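Local coordinates for uncharacterized protein YLR132C (Kluyveromyces marxianus, PDB 6PFQ) that probably acts as an exoribonuclease of the 2H phosphodiesterase superfamily that trims the 3' end of U6 snRNA, at residues A[10-15]-A[77-82]; A[28-33]-A[113-118]; A[40-45]-A[180-185]; A[102-107]-A[174-179]. All coordinates share one frame; numbering follows the deposited sequence.

Contact 1. Residues A[10-15]-A[77-82]; sequences GFLFLE and EKMGRI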
loop_
_atom_site.group_PDB
_atom_site.type_symbol
_atom_site.label_atom_id
_atom_site.label_comp_id
_atom_site.label_asym_id
_atom_site.label_seq_id
_atom_site.Cartn_x
_atom_site.Cartn_y
_atom_site.Cartn_z
ATOM N N GLY A 10 -11.872 7.584 -8.378
ATOM C CA GLY A 10 -11.437 6.233 -8.719
ATOM C C GLY A 10 -10.043 5.980 -8.208
ATOM O O GLY A 10 -9.232 6.897 -8.062
ATOM N N PHE A 11 -9.746 4.705 -7.939
ATOM C CA PHE A 11 -8.437 4.305 -7.421
ATOM C C PHE A 11 -8.239 2.831 -7.748
ATOM O O PHE A 11 -9.173 2.045 -7.628
ATOM C CB PHE A 11 -8.397 4.598 -5.892
ATOM C CG PHE A 11 -7.416 3.765 -5.067
ATOM C CD1 PHE A 11 -6.048 4.053 -5.064
ATOM C CD2 PHE A 11 -7.876 2.766 -4.211
ATOM C CE1 PHE A 11 -5.139 3.304 -4.274
ATOM C CE2 PHE A 11 -6.982 2.010 -3.406
ATOM C CZ PHE A 11 -5.610 2.282 -3.430
ATOM N N LEU A 12 -7.022 2.462 -8.157
ATOM C CA LEU A 12 -6.704 1.106 -8.596
ATOM C C LEU A 12 -5.764 0.444 -7.600
ATOM O O LEU A 12 -4.857 1.096 -7.085
ATOM C CB LEU A 12 -6.019 1.125 -9.959
ATOM C CG LEU A 12 -7.089 1.408 -11.010
ATOM C CD1 LEU A 12 -6.489 2.140 -12.215
ATOM C CD2 LEU A 12 -7.755 0.096 -11.403
ATOM N N PHE A 13 -5.953 -0.854 -7.349
ATOM C CA PHE A 13 -5.087 -1.538 -6.393
ATOM C C PHE A 13 -5.130 -3.042 -6.638
ATOM O O PHE A 13 -5.956 -3.539 -7.398
ATOM C CB PHE A 13 -5.492 -1.246 -4.940
ATOM C CG PHE A 13 -6.935 -1.601 -4.616
ATOM C CD1 PHE A 13 -7.976 -0.749 -4.973
ATOM C CD2 PHE A 13 -7.236 -2.761 -3.897
ATOM C CE1 PHE A 13 -9.311 -1.070 -4.636
ATOM C CE2 PHE A 13 -8.545 -3.078 -3.559
ATOM C CZ PHE A 13 -9.568 -2.237 -3.908
ATOM N N LEU A 14 -4.154 -3.740 -6.044
ATOM C CA LEU A 14 -4.097 -5.200 -5.943
ATOM C C LEU A 14 -4.518 -5.590 -4.537
ATOM O O LEU A 14 -4.163 -4.918 -3.565
ATOM C CB LEU A 14 -2.672 -5.753 -6.176
ATOM C CG LEU A 14 -1.922 -5.472 -7.463
ATOM C CD1 LEU A 14 -0.629 -6.206 -7.489
ATOM C CD2 LEU A 14 -2.784 -5.946 -8.638
ATOM N N GLU A 15 -5.256 -6.678 -4.417
ATOM C CA GLU A 15 -5.701 -7.175 -3.117
ATOM C C GLU A 15 -4.941 -8.453 -2.785
ATOM O O GLU A 15 -4.830 -9.345 -3.638
ATOM C CB GLU A 15 -7.212 -7.428 -3.156
ATOM C CG GLU A 15 -7.770 -8.047 -1.939
ATOM C CD GLU A 15 -9.257 -8.323 -2.116
ATOM O OE1 GLU A 15 -10.053 -7.386 -1.910
ATOM O OE2 GLU A 15 -9.591 -9.459 -2.497
ATOM N N GLU A 77 -15.360 7.120 -19.056
ATOM C CA GLU A 77 -14.476 7.093 -20.219
ATOM C C GLU A 77 -13.098 6.587 -19.826
ATOM O O GLU A 77 -12.551 5.673 -20.455
ATOM C CB GLU A 77 -14.349 8.489 -20.846
ATOM C CG GLU A 77 -15.563 9.014 -21.580
ATOM C CD GLU A 77 -16.179 7.973 -22.478
ATOM O OE1 GLU A 77 -17.377 7.684 -22.283
ATOM O OE2 GLU A 77 -15.453 7.430 -23.351
ATOM N N LYS A 78 -12.502 7.209 -18.805
ATOM C CA LYS A 78 -11.124 6.900 -18.463
ATOM C C LYS A 78 -11.000 5.537 -17.785
ATOM O O LYS A 78 -10.101 4.758 -18.125
ATOM C CB LYS A 78 -10.550 8.010 -17.578
ATOM C CG LYS A 78 -10.704 9.411 -18.137
ATOM C CD LYS A 78 -9.719 9.705 -19.240
ATOM C CE LYS A 78 -9.883 11.121 -19.774
ATOM N NZ LYS A 78 -9.178 11.292 -21.074
ATOM N N MET A 79 -11.894 5.215 -16.840
ATOM C CA MET A 79 -11.799 3.909 -16.187
ATOM C C MET A 79 -12.076 2.776 -17.161
ATOM O O MET A 79 -11.418 1.735 -17.098
ATOM C CB MET A 79 -12.730 3.800 -14.980
ATOM C CG MET A 79 -12.419 4.764 -13.802
ATOM S SD MET A 79 -10.742 4.521 -13.119
ATOM C CE MET A 79 -10.862 2.875 -12.398
ATOM N N GLY A 80 -13.038 2.951 -18.070
ATOM C CA GLY A 80 -13.269 1.928 -19.082
ATOM C C GLY A 80 -12.058 1.693 -19.965
ATOM O O GLY A 80 -11.680 0.548 -20.224
ATOM N N ARG A 81 -11.401 2.772 -20.406
ATOM C CA ARG A 81 -10.177 2.610 -21.189
ATOM C C ARG A 81 -9.103 1.902 -20.368
ATOM O O ARG A 81 -8.377 1.057 -20.887
ATOM C CB ARG A 81 -9.675 3.971 -21.694
ATOM C CG ARG A 81 -10.362 4.486 -22.996
ATOM C CD ARG A 81 -10.031 5.972 -23.234
ATOM N NE ARG A 81 -10.470 6.491 -24.525
ATOM C CZ ARG A 81 -11.668 7.038 -24.749
ATOM N NH1 ARG A 81 -12.552 7.135 -23.764
ATOM N NH2 ARG A 81 -11.984 7.491 -25.961
ATOM N N ILE A 82 -8.971 2.255 -19.087
ATOM C CA ILE A 82 -8.024 1.550 -18.226
ATOM C C ILE A 82 -8.336 0.055 -18.182
ATOM O O ILE A 82 -7.459 -0.780 -18.431
ATOM C CB ILE A 82 -8.027 2.162 -16.814
ATOM C CG1 ILE A 82 -7.406 3.564 -16.869
ATOM C CG2 ILE A 82 -7.255 1.270 -15.890
ATOM C CD1 ILE A 82 -7.441 4.295 -15.522
#

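Contact 2. Residues A[28-33]-A[113-118]; sequences LVLKGV and QFLAVG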
loop_
_atom_site.group_PDB
_atom_site.type_symbol
_atom_site.label_atom_id
_atom_site.label_comp_id
_atom_site.label_asym_id
_atom_site.label_seq_id
_atom_site.Cartn_x
_atom_site.Cartn_y
_atom_site.Cartn_z
ATOM N N LEU A 28 3.975 -12.178 14.484
ATOM C CA LEU A 28 5.226 -12.109 15.242
ATOM C C LEU A 28 6.111 -10.962 14.759
ATOM O O LEU A 28 6.792 -10.325 15.573
ATOM C CB LEU A 28 5.981 -13.464 15.227
ATOM C CG LEU A 28 6.980 -13.937 14.162
ATOM C CD1 LEU A 28 8.386 -13.296 14.271
ATOM C CD2 LEU A 28 7.091 -15.480 14.134
ATOM N N VAL A 29 6.106 -10.654 13.459
ATOM C CA VAL A 29 6.913 -9.529 12.988
ATOM C C VAL A 29 6.439 -8.220 13.614
ATOM O O VAL A 29 7.245 -7.442 14.146
ATOM C CB VAL A 29 6.905 -9.471 11.446
ATOM C CG1 VAL A 29 7.570 -8.157 10.931
ATOM C CG2 VAL A 29 7.642 -10.714 10.898
ATOM N N LEU A 30 5.134 -7.964 13.583
ATOM C CA LEU A 30 4.637 -6.691 14.106
ATOM C C LEU A 30 4.763 -6.627 15.621
ATOM O O LEU A 30 5.040 -5.553 16.178
ATOM C CB LEU A 30 3.177 -6.483 13.672
ATOM C CG LEU A 30 3.091 -6.289 12.143
ATOM C CD1 LEU A 30 1.653 -6.347 11.639
ATOM C CD2 LEU A 30 3.785 -5.002 11.720
ATOM N N LYS A 31 4.625 -7.767 16.312
ATOM C CA LYS A 31 4.845 -7.728 17.755
ATOM C C LYS A 31 6.273 -7.310 18.055
ATOM O O LYS A 31 6.524 -6.496 18.952
ATOM C CB LYS A 31 4.501 -9.073 18.400
ATOM C CG LYS A 31 4.623 -9.011 19.901
ATOM C CD LYS A 31 3.945 -10.195 20.605
ATOM C CE LYS A 31 4.422 -11.506 20.083
ATOM N NZ LYS A 31 3.840 -12.627 20.950
ATOM N N GLY A 32 7.206 -7.790 17.246
ATOM C CA GLY A 32 8.598 -7.478 17.478
ATOM C C GLY A 32 8.909 -6.027 17.197
ATOM O O GLY A 32 9.666 -5.398 17.934
ATOM N N VAL A 33 8.355 -5.480 16.107
ATOM C CA VAL A 33 8.501 -4.049 15.826
ATOM C C VAL A 33 7.931 -3.225 16.967
ATOM O O VAL A 33 8.541 -2.256 17.434
ATOM C CB VAL A 33 7.835 -3.682 14.484
ATOM C CG1 VAL A 33 7.912 -2.139 14.280
ATOM C CG2 VAL A 33 8.588 -4.371 13.354
ATOM N N GLN A 113 1.013 6.930 9.920
ATOM C CA GLN A 113 2.325 6.563 9.401
ATOM C C GLN A 113 2.320 5.060 9.183
ATOM O O GLN A 113 2.140 4.303 10.133
ATOM C CB GLN A 113 3.433 7.018 10.377
ATOM C CG GLN A 113 3.422 8.573 10.413
ATOM C CD GLN A 113 4.445 9.198 11.335
ATOM O OE1 GLN A 113 4.867 8.579 12.309
ATOM N NE2 GLN A 113 4.808 10.480 11.059
ATOM N N PHE A 114 2.472 4.640 7.928
ATOM C CA PHE A 114 2.325 3.251 7.532
ATOM C C PHE A 114 3.675 2.574 7.450
ATOM O O PHE A 114 4.554 3.047 6.732
ATOM C CB PHE A 114 1.658 3.192 6.162
ATOM C CG PHE A 114 0.176 3.509 6.212
ATOM C CD1 PHE A 114 -0.253 4.833 6.226
ATOM C CD2 PHE A 114 -0.760 2.494 6.236
ATOM C CE1 PHE A 114 -1.632 5.141 6.300
ATOM C CE2 PHE A 114 -2.125 2.796 6.267
ATOM C CZ PHE A 114 -2.537 4.126 6.303
ATOM N N LEU A 115 3.805 1.444 8.140
ATOM C CA LEU A 115 5.012 0.629 8.084
ATOM C C LEU A 115 4.873 -0.327 6.904
ATOM O O LEU A 115 3.920 -1.112 6.862
ATOM C CB LEU A 115 5.140 -0.156 9.399
ATOM C CG LEU A 115 6.387 -1.038 9.499
ATOM C CD1 LEU A 115 7.652 -0.171 9.643
ATOM C CD2 LEU A 115 6.249 -2.022 10.696
ATOM N N ALA A 116 5.820 -0.276 5.963
ATOM C CA ALA A 116 5.685 -0.888 4.653
ATOM C C ALA A 116 7.004 -1.542 4.257
ATOM O O ALA A 116 8.073 -1.258 4.826
ATOM C CB ALA A 116 5.262 0.174 3.591
ATOM N N VAL A 117 6.926 -2.396 3.230
ATOM C CA VAL A 117 8.113 -2.901 2.528
ATOM C C VAL A 117 7.900 -2.693 1.036
ATOM O O VAL A 117 6.784 -2.858 0.530
ATOM C CB VAL A 117 8.371 -4.399 2.850
ATOM C CG1 VAL A 117 9.750 -4.843 2.230
ATOM C CG2 VAL A 117 8.328 -4.613 4.406
ATOM N N GLY A 118 8.952 -2.258 0.335
ATOM C CA GLY A 118 8.829 -2.034 -1.095
ATOM C C GLY A 118 8.713 -3.320 -1.908
ATOM O O GLY A 118 9.187 -4.394 -1.527
#

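Contact 3. Residues A[40-45]-A[180-185]; sequences HHRNSF and RNLVAT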
loop_
_atom_site.group_PDB
_atom_site.type_symbol
_atom_site.label_atom_id
_atom_site.label_comp_id
_atom_site.label_asym_id
_atom_site.label_seq_id
_atom_site.Cartn_x
_atom_site.Cartn_y
_atom_site.Cartn_z
ATOM N N HIS A 40 11.363 2.492 23.018
ATOM C CA HIS A 40 11.761 3.846 22.682
ATOM C C HIS A 40 10.663 4.865 22.894
ATOM O O HIS A 40 10.808 6.001 22.433
ATOM C CB HIS A 40 12.264 3.875 21.241
ATOM C CG HIS A 40 13.581 3.191 21.076
ATOM N ND1 HIS A 40 14.776 3.871 21.104
ATOM C CD2 HIS A 40 13.893 1.886 20.940
ATOM C CE1 HIS A 40 15.769 3.013 20.964
ATOM N NE2 HIS A 40 15.262 1.802 20.853
ATOM N N HIS A 41 9.571 4.485 23.571
ATOM C CA HIS A 41 8.475 5.402 23.889
ATOM C C HIS A 41 7.906 6.042 22.623
ATOM O O HIS A 41 7.596 7.244 22.585
ATOM C CB HIS A 41 8.921 6.456 24.905
ATOM C CG HIS A 41 9.469 5.857 26.159
ATOM N ND1 HIS A 41 10.815 5.857 26.460
ATOM C CD2 HIS A 41 8.861 5.171 27.154
ATOM C CE1 HIS A 41 11.006 5.226 27.603
ATOM N NE2 HIS A 41 9.838 4.794 28.041
ATOM N N ARG A 42 7.761 5.223 21.585
ATOM C CA ARG A 42 7.130 5.615 20.331
ATOM C C ARG A 42 5.744 4.997 20.215
ATOM O O ARG A 42 5.449 3.974 20.831
ATOM C CB ARG A 42 7.956 5.165 19.125
ATOM C CG ARG A 42 9.392 5.625 19.151
ATOM C CD ARG A 42 9.546 6.851 18.333
ATOM N NE ARG A 42 10.936 7.262 18.181
ATOM C CZ ARG A 42 11.344 8.092 17.228
ATOM N NH1 ARG A 42 10.466 8.593 16.349
ATOM N NH2 ARG A 42 12.620 8.436 17.164
ATOM N N ASN A 43 4.907 5.607 19.368
ATOM C CA ASN A 43 3.616 5.013 19.031
ATOM C C ASN A 43 3.788 3.664 18.330
ATOM O O ASN A 43 4.720 3.451 17.540
ATOM C CB ASN A 43 2.821 5.968 18.129
ATOM C CG ASN A 43 2.101 7.052 18.919
ATOM O OD1 ASN A 43 2.140 7.056 20.138
ATOM N ND2 ASN A 43 1.438 7.974 18.217
ATOM N N SER A 44 2.893 2.740 18.646
ATOM C CA SER A 44 2.862 1.412 18.042
ATOM C C SER A 44 2.013 1.354 16.762
ATOM O O SER A 44 1.098 2.147 16.543
ATOM C CB SER A 44 2.338 0.386 19.053
ATOM O OG SER A 44 3.389 0.058 19.954
ATOM N N PHE A 45 2.315 0.350 15.944
ATOM C CA PHE A 45 1.641 0.085 14.685
ATOM C C PHE A 45 0.480 -0.873 14.889
ATOM O O PHE A 45 0.652 -1.950 15.488
ATOM C CB PHE A 45 2.643 -0.510 13.686
ATOM C CG PHE A 45 3.730 0.451 13.308
ATOM C CD1 PHE A 45 3.500 1.428 12.331
ATOM C CD2 PHE A 45 4.974 0.397 13.949
ATOM C CE1 PHE A 45 4.512 2.329 11.999
ATOM C CE2 PHE A 45 6.001 1.301 13.621
ATOM C CZ PHE A 45 5.762 2.263 12.641
ATOM N N ARG A 180 11.852 6.234 10.996
ATOM C CA ARG A 180 12.342 5.431 9.884
ATOM C C ARG A 180 13.707 4.830 10.214
ATOM O O ARG A 180 13.957 3.637 9.964
ATOM C CB ARG A 180 12.446 6.289 8.631
ATOM C CG ARG A 180 11.062 6.647 8.041
ATOM C CD ARG A 180 11.214 7.808 7.064
ATOM N NE ARG A 180 10.013 7.947 6.225
ATOM C CZ ARG A 180 9.741 9.035 5.522
ATOM N NH1 ARG A 180 10.575 10.087 5.607
ATOM N NH2 ARG A 180 8.639 9.084 4.759
ATOM N N ASN A 181 14.601 5.633 10.794
ATOM C CA ASN A 181 15.913 5.094 11.154
ATOM C C ASN A 181 15.800 4.048 12.250
ATOM O O ASN A 181 16.547 3.069 12.256
ATOM C CB ASN A 181 16.861 6.213 11.611
ATOM C CG ASN A 181 18.209 5.667 12.114
ATOM O OD1 ASN A 181 19.018 5.201 11.334
ATOM N ND2 ASN A 181 18.415 5.680 13.426
ATOM N N LEU A 182 14.909 4.270 13.214
ATOM C CA LEU A 182 14.784 3.344 14.331
ATOM C C LEU A 182 14.305 1.966 13.871
ATOM O O LEU A 182 14.890 0.943 14.248
ATOM C CB LEU A 182 13.856 3.933 15.389
ATOM C CG LEU A 182 13.569 3.018 16.572
ATOM C CD1 LEU A 182 14.875 2.687 17.323
ATOM C CD2 LEU A 182 12.482 3.635 17.488
ATOM N N VAL A 183 13.241 1.912 13.052
ATOM C CA VAL A 183 12.755 0.590 12.659
ATOM C C VAL A 183 13.783 -0.102 11.784
ATOM O O VAL A 183 13.975 -1.333 11.897
ATOM C CB VAL A 183 11.371 0.623 11.974
ATOM C CG1 VAL A 183 10.330 1.178 12.924
ATOM C CG2 VAL A 183 11.376 1.418 10.648
ATOM N N ALA A 184 14.522 0.667 10.971
ATOM C CA ALA A 184 15.539 0.054 10.119
ATOM C C ALA A 184 16.725 -0.470 10.929
ATOM O O ALA A 184 17.275 -1.534 10.623
ATOM C CB ALA A 184 16.002 1.064 9.065
ATOM N N THR A 185 17.158 0.258 11.946
ATOM C CA THR A 185 18.361 -0.158 12.670
ATOM C C THR A 185 18.074 -1.167 13.771
ATOM O O THR A 185 18.913 -2.040 14.042
ATOM C CB THR A 185 19.067 1.049 13.303
ATOM O OG1 THR A 185 18.201 1.638 14.260
ATOM C CG2 THR A 185 19.389 2.089 12.292
#

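Contact 4. Residues A[102-107]-A[174-179]; sequences WLVYEN and QRLDSL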
loop_
_atom_site.group_PDB
_atom_site.type_symbol
_atom_site.label_atom_id
_atom_site.label_comp_id
_atom_site.label_asym_id
_atom_site.label_seq_id
_atom_site.Cartn_x
_atom_site.Cartn_y
_atom_site.Cartn_z
ATOM N N TRP A 102 12.394 -1.883 6.036
ATOM C CA TRP A 102 11.185 -1.162 6.410
ATOM C C TRP A 102 11.180 0.230 5.816
ATOM O O TRP A 102 12.211 0.916 5.794
ATOM C CB TRP A 102 11.091 -1.013 7.927
ATOM C CG TRP A 102 10.808 -2.238 8.674
ATOM C CD1 TRP A 102 11.579 -2.751 9.700
ATOM C CD2 TRP A 102 9.663 -3.125 8.543
ATOM N NE1 TRP A 102 10.989 -3.871 10.191
ATOM C CE2 TRP A 102 9.825 -4.138 9.504
ATOM C CE3 TRP A 102 8.535 -3.161 7.703
ATOM C CZ2 TRP A 102 8.897 -5.186 9.661
ATOM C CZ3 TRP A 102 7.593 -4.187 7.871
ATOM C CH2 TRP A 102 7.787 -5.190 8.852
ATOM N N LEU A 103 9.991 0.660 5.372
ATOM C CA LEU A 103 9.729 2.021 4.946
ATOM C C LEU A 103 8.593 2.573 5.800
ATOM O O LEU A 103 7.785 1.813 6.324
ATOM C CB LEU A 103 9.324 2.063 3.484
ATOM C CG LEU A 103 10.266 1.285 2.538
ATOM C CD1 LEU A 103 9.658 1.257 1.161
ATOM C CD2 LEU A 103 11.609 1.995 2.482
ATOM N N VAL A 104 8.543 3.896 5.963
ATOM C CA VAL A 104 7.385 4.507 6.626
ATOM C C VAL A 104 6.831 5.560 5.687
ATOM O O VAL A 104 7.571 6.471 5.274
ATOM C CB VAL A 104 7.709 5.110 8.001
ATOM C CG1 VAL A 104 6.389 5.654 8.621
ATOM C CG2 VAL A 104 8.343 4.021 8.951
ATOM N N TYR A 105 5.583 5.365 5.263
ATOM C CA TYR A 105 4.868 6.300 4.380
ATOM C C TYR A 105 3.759 7.004 5.149
ATOM O O TYR A 105 3.002 6.357 5.852
ATOM C CB TYR A 105 4.223 5.572 3.205
ATOM C CG TYR A 105 5.205 5.091 2.140
ATOM C CD1 TYR A 105 5.788 5.987 1.259
ATOM C CD2 TYR A 105 5.537 3.737 2.028
ATOM C CE1 TYR A 105 6.677 5.554 0.251
ATOM C CE2 TYR A 105 6.416 3.298 1.029
ATOM C CZ TYR A 105 6.982 4.202 0.167
ATOM O OH TYR A 105 7.840 3.772 -0.804
ATOM N N GLU A 106 3.608 8.314 4.934
ATOM C CA GLU A 106 2.522 9.080 5.540
ATOM C C GLU A 106 1.321 9.147 4.606
ATOM O O GLU A 106 1.467 9.117 3.375
ATOM C CB GLU A 106 2.998 10.483 5.851
ATOM C CG GLU A 106 3.925 10.501 6.990
ATOM C CD GLU A 106 4.250 11.907 7.407
ATOM O OE1 GLU A 106 4.511 12.738 6.516
ATOM O OE2 GLU A 106 4.238 12.169 8.618
ATOM N N ASN A 107 0.124 9.221 5.194
ATOM C CA ASN A 107 -1.070 9.454 4.390
ATOM C C ASN A 107 -1.184 10.948 4.065
ATOM O O ASN A 107 -0.297 11.742 4.395
ATOM C CB ASN A 107 -2.323 8.910 5.075
ATOM C CG ASN A 107 -2.644 9.635 6.386
ATOM O OD1 ASN A 107 -1.795 10.292 6.957
ATOM N ND2 ASN A 107 -3.896 9.512 6.847
ATOM N N GLN A 174 11.186 15.534 11.517
ATOM C CA GLN A 174 12.320 14.974 12.246
ATOM C C GLN A 174 11.945 13.676 12.970
ATOM O O GLN A 174 12.717 12.715 12.963
ATOM C CB GLN A 174 12.875 15.985 13.254
ATOM N N ARG A 175 10.778 13.634 13.626
ATOM C CA ARG A 175 10.414 12.412 14.342
ATOM C C ARG A 175 10.084 11.284 13.359
ATOM O O ARG A 175 10.356 10.110 13.641
ATOM C CB ARG A 175 9.244 12.680 15.295
ATOM C CG ARG A 175 9.571 13.668 16.444
ATOM C CD ARG A 175 10.664 13.156 17.386
ATOM N NE ARG A 175 10.156 12.203 18.376
ATOM C CZ ARG A 175 10.919 11.396 19.121
ATOM N NH1 ARG A 175 12.239 11.410 18.994
ATOM N NH2 ARG A 175 10.356 10.560 19.987
ATOM N N LEU A 176 9.544 11.626 12.195
ATOM C CA LEU A 176 9.320 10.624 11.159
ATOM C C LEU A 176 10.647 10.055 10.642
ATOM O O LEU A 176 10.789 8.831 10.464
ATOM C CB LEU A 176 8.510 11.240 10.016
ATOM C CG LEU A 176 8.403 10.417 8.744
ATOM C CD1 LEU A 176 7.719 9.067 9.016
ATOM C CD2 LEU A 176 7.609 11.238 7.689
ATOM N N ASP A 177 11.637 10.916 10.402
ATOM C CA ASP A 177 12.919 10.386 9.934
ATOM C C ASP A 177 13.643 9.588 11.019
ATOM O O ASP A 177 14.281 8.573 10.723
ATOM C CB ASP A 177 13.782 11.543 9.417
ATOM C CG ASP A 177 13.282 12.051 8.049
ATOM O OD1 ASP A 177 12.742 11.239 7.261
ATOM O OD2 ASP A 177 13.419 13.255 7.766
ATOM N N SER A 178 13.536 9.977 12.279
ATOM C CA SER A 178 14.145 9.132 13.299
ATOM C C SER A 178 13.327 7.863 13.530
ATOM O O SER A 178 13.882 6.836 13.914
ATOM C CB SER A 178 14.349 9.897 14.607
ATOM O OG SER A 178 13.158 10.335 15.190
ATOM N N LEU A 179 12.017 7.891 13.284
ATOM C CA LEU A 179 11.262 6.637 13.338
ATOM C C LEU A 179 11.701 5.697 12.217
ATOM O O LEU A 179 11.897 4.494 12.438
ATOM C CB LEU A 179 9.749 6.917 13.244
ATOM C CG LEU A 179 8.818 5.710 13.069
ATOM C CD1 LEU A 179 8.934 4.708 14.233
ATOM C CD2 LEU A 179 7.341 6.190 12.852
#

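Contact 1. Residues A[10-15]-A[77-82]
Leu12 and Ile82 meet tip to tip, the strand residue reaching out from its sheet and the helix residue reaching in from its helix. Leu12 CD1 lies 3.9 Å from Ile82 CG2 and 4.1 Å from Ile82 CD1, so a single methyl sits against both ends of the forked isoleucine. The fork is set by the helix: with chi1 at -69°, Ile82 CG1 runs anti to its carbonyl carbon and CG2 stands anti to the backbone N, a comfortable shape for a beta-branched residue in a helix.

One helical turn earlier, Met79 adds a softer contact. All three of its torsions lie near -60°, which curls the thioether instead of extending it, and its terminal CE comes 4.3 Å from Leu12 CG. The sulfur is carried in front of Gly10, where the missing side chain permits the thioether to come close to the strand. Met79, unbranched and flexible, can fold its CE against Leu12 and its sulfur near Gly10, while leucine and isoleucine supply the branched, wholly apolar remainder. On the exposed side of the helix, Arg81 NH1 and Glu77 OE2 form a salt bridge of 2.9 Å, the acceptor using its anti lone pair.

Strand 9-16 runs between strands 59-68 and 204-209, and Ala207 of the latter touches both Leu12 and Met79. Phe11 leaves the strand on the other side, and its side chain touches Ser62, a UMP-binding residue, and Ser64. Val134, on helix 121-137, touches Leu12, and Tyr137 touches Ile82, so that helices 72-88 and 121-137 together cover this face of the antiparallel sheet.

Contact 2. Residues A[28-33]-A[113-118]
Leu115 pushes one methyl against two side chains of helix 20-39. Its CD2 is 4.0 Å from Leu30 CD2, and the same carbon stands 4.0 Å from Val33 CG1. Leu30 and Val33 are three residues apart and therefore lie on neighbouring turns of one helical face, where a single branched side chain of the sheet can reach both.

The two meetings differ in direction. Val33 and Leu115 approach tip to tip, whereas Leu30 and Leu115 slide past each other, because Leu30 leaves the helix at an angle and only its end comes near the strand. Leu115 reaches out with CG anti to its backbone N (chi1 -179°), spanning part of the 9.5 Å between Leu30 CA and Leu115 CA. Valine, short and already branched at CB, fits the place where the side chain leaves the helix toward the strand; the longer leucine covers the oblique one.

Farther out, Trp102 of the adjoining strand touches Val29, Val33, Leu115 and Val117, and Phe45 covers Leu115 as well. Leu115 is fixed by backbone hydrogen bonds to Phe157 and Gly158 of strand 154-161. Its neighbour Ala116 touches His154 and Ser156, both of which bind UMP. A helix packed on one face of an antiparallel sheet, with UMP-binding residues on the other, fits a lobe of the 2H phosphodiesterase fold.

All the atoms that touch across this interface are carbons of buried aliphatic groups, so the helix is held to its sheet by dispersion and the exclusion of water, forces that fix closeness more than direction.

Contact 3. Residues A[40-45]-A[180-185]
The imidazole of His40 carries a methyl on one face: Leu182 CD1 stands 3.6 Å above the plane, over the centre of the ring and 9° off its normal, a well-centred CH-pi contact. The ring's NE2 is hydrogen-bonded to Glu186, one turn farther along the helix, which helps to fix the rotation of the imidazole against the leucine. Leu182 CD2, the other branch, lies 3.8 Å from His40 CB and approaches the Arg42 guanidinium obliquely, 4.0 Å from Arg42 NE. Phe45 also meets its partner obliquely, CE2 lying 4.4 Å from Val183 CG1.

His40 and Arg42 owe their places to a helix end. Helix 20-39 closes in a Schellman motif, with His41 at positive phi as C-prime residue, Arg42 N bonded to Met37 O and His41 N to Asp38 O; beyond the motif the chain draws off from helix 169-186 toward strand 46-47, while the Arg42 side chain reaches back.

Arg42 bends at chi2 (-97°), laying its aliphatic part against Leu182 while its NH1 bonds to Arg175 O and its NH2 to Ser178 OG, both on that same helix. An arginine serves both needs here, apolar along its length and a double donor at its end. Met37 touches Leu182 and Val183 from the first helix.

Contact 4. Residues A[102-107]-A[174-179]
Val104 and Leu176 mark the closest backbone approach, their CA atoms 7.9 Å apart. Strand 102-106 and helix 174-179 run nearly antiparallel, at 157°, with their axes 9.3 Å apart, so successive outward residues of the strand follow the helix in reverse order.

Val104 CG1 packs 3.7 Å from Leu176 CD1 as the two side chains slide past each other, and Leu179, on the next turn, adds its CD2 at longer range. With CG anti to the backbone N (chi1 169°), Leu176 reaches out to the strand, and its two branches divide between Val104 and Glu106. The extended chain of Glu106 carries its carboxylate across, and Leu176 CD2 rests 3.4 Å from Glu106 CD and 3.6 Å from each carboxylate oxygen, a tight contact. Glu106 OE2 is satisfied by Gln113 NE2 of the neighbouring strand. Arg180 NH2 ties the helix to the strand backbone at Val104 O.

Tyr105 leaves the strand away from the helix, and its ring stacks with that of His154, a UMP-binding residue. A helix on one face of an antiparallel sheet, with UMP-binding residues such as His154 toward its other face, is characteristic of a lobe of the 2H phosphodiesterase fold.

Overall arrangement
The four contacts divide between two lobes of the 2H fold. Contact 1 belongs to one sheet, while contacts 2, 3 and 4 cluster round the other, their centres 9 to 12 Å from one another but 28 to 35 Å from that of contact 1, across the chain's centre. Contacts 3 and 4 share helix 169-186, and contacts 2 and 4 use adjacent strands, 112-119 and 102-106. The UMP-binding residues come from both lobes: the side chain of Leu12 is about 8 Å from that of Ser62, and the side chain of Leu115 about 7 Å from that of Ser156. Side chains on the other faces of the sheets, such as Phe11 and Ala116, touch UMP-binding residues, consistent with a site between the lobes.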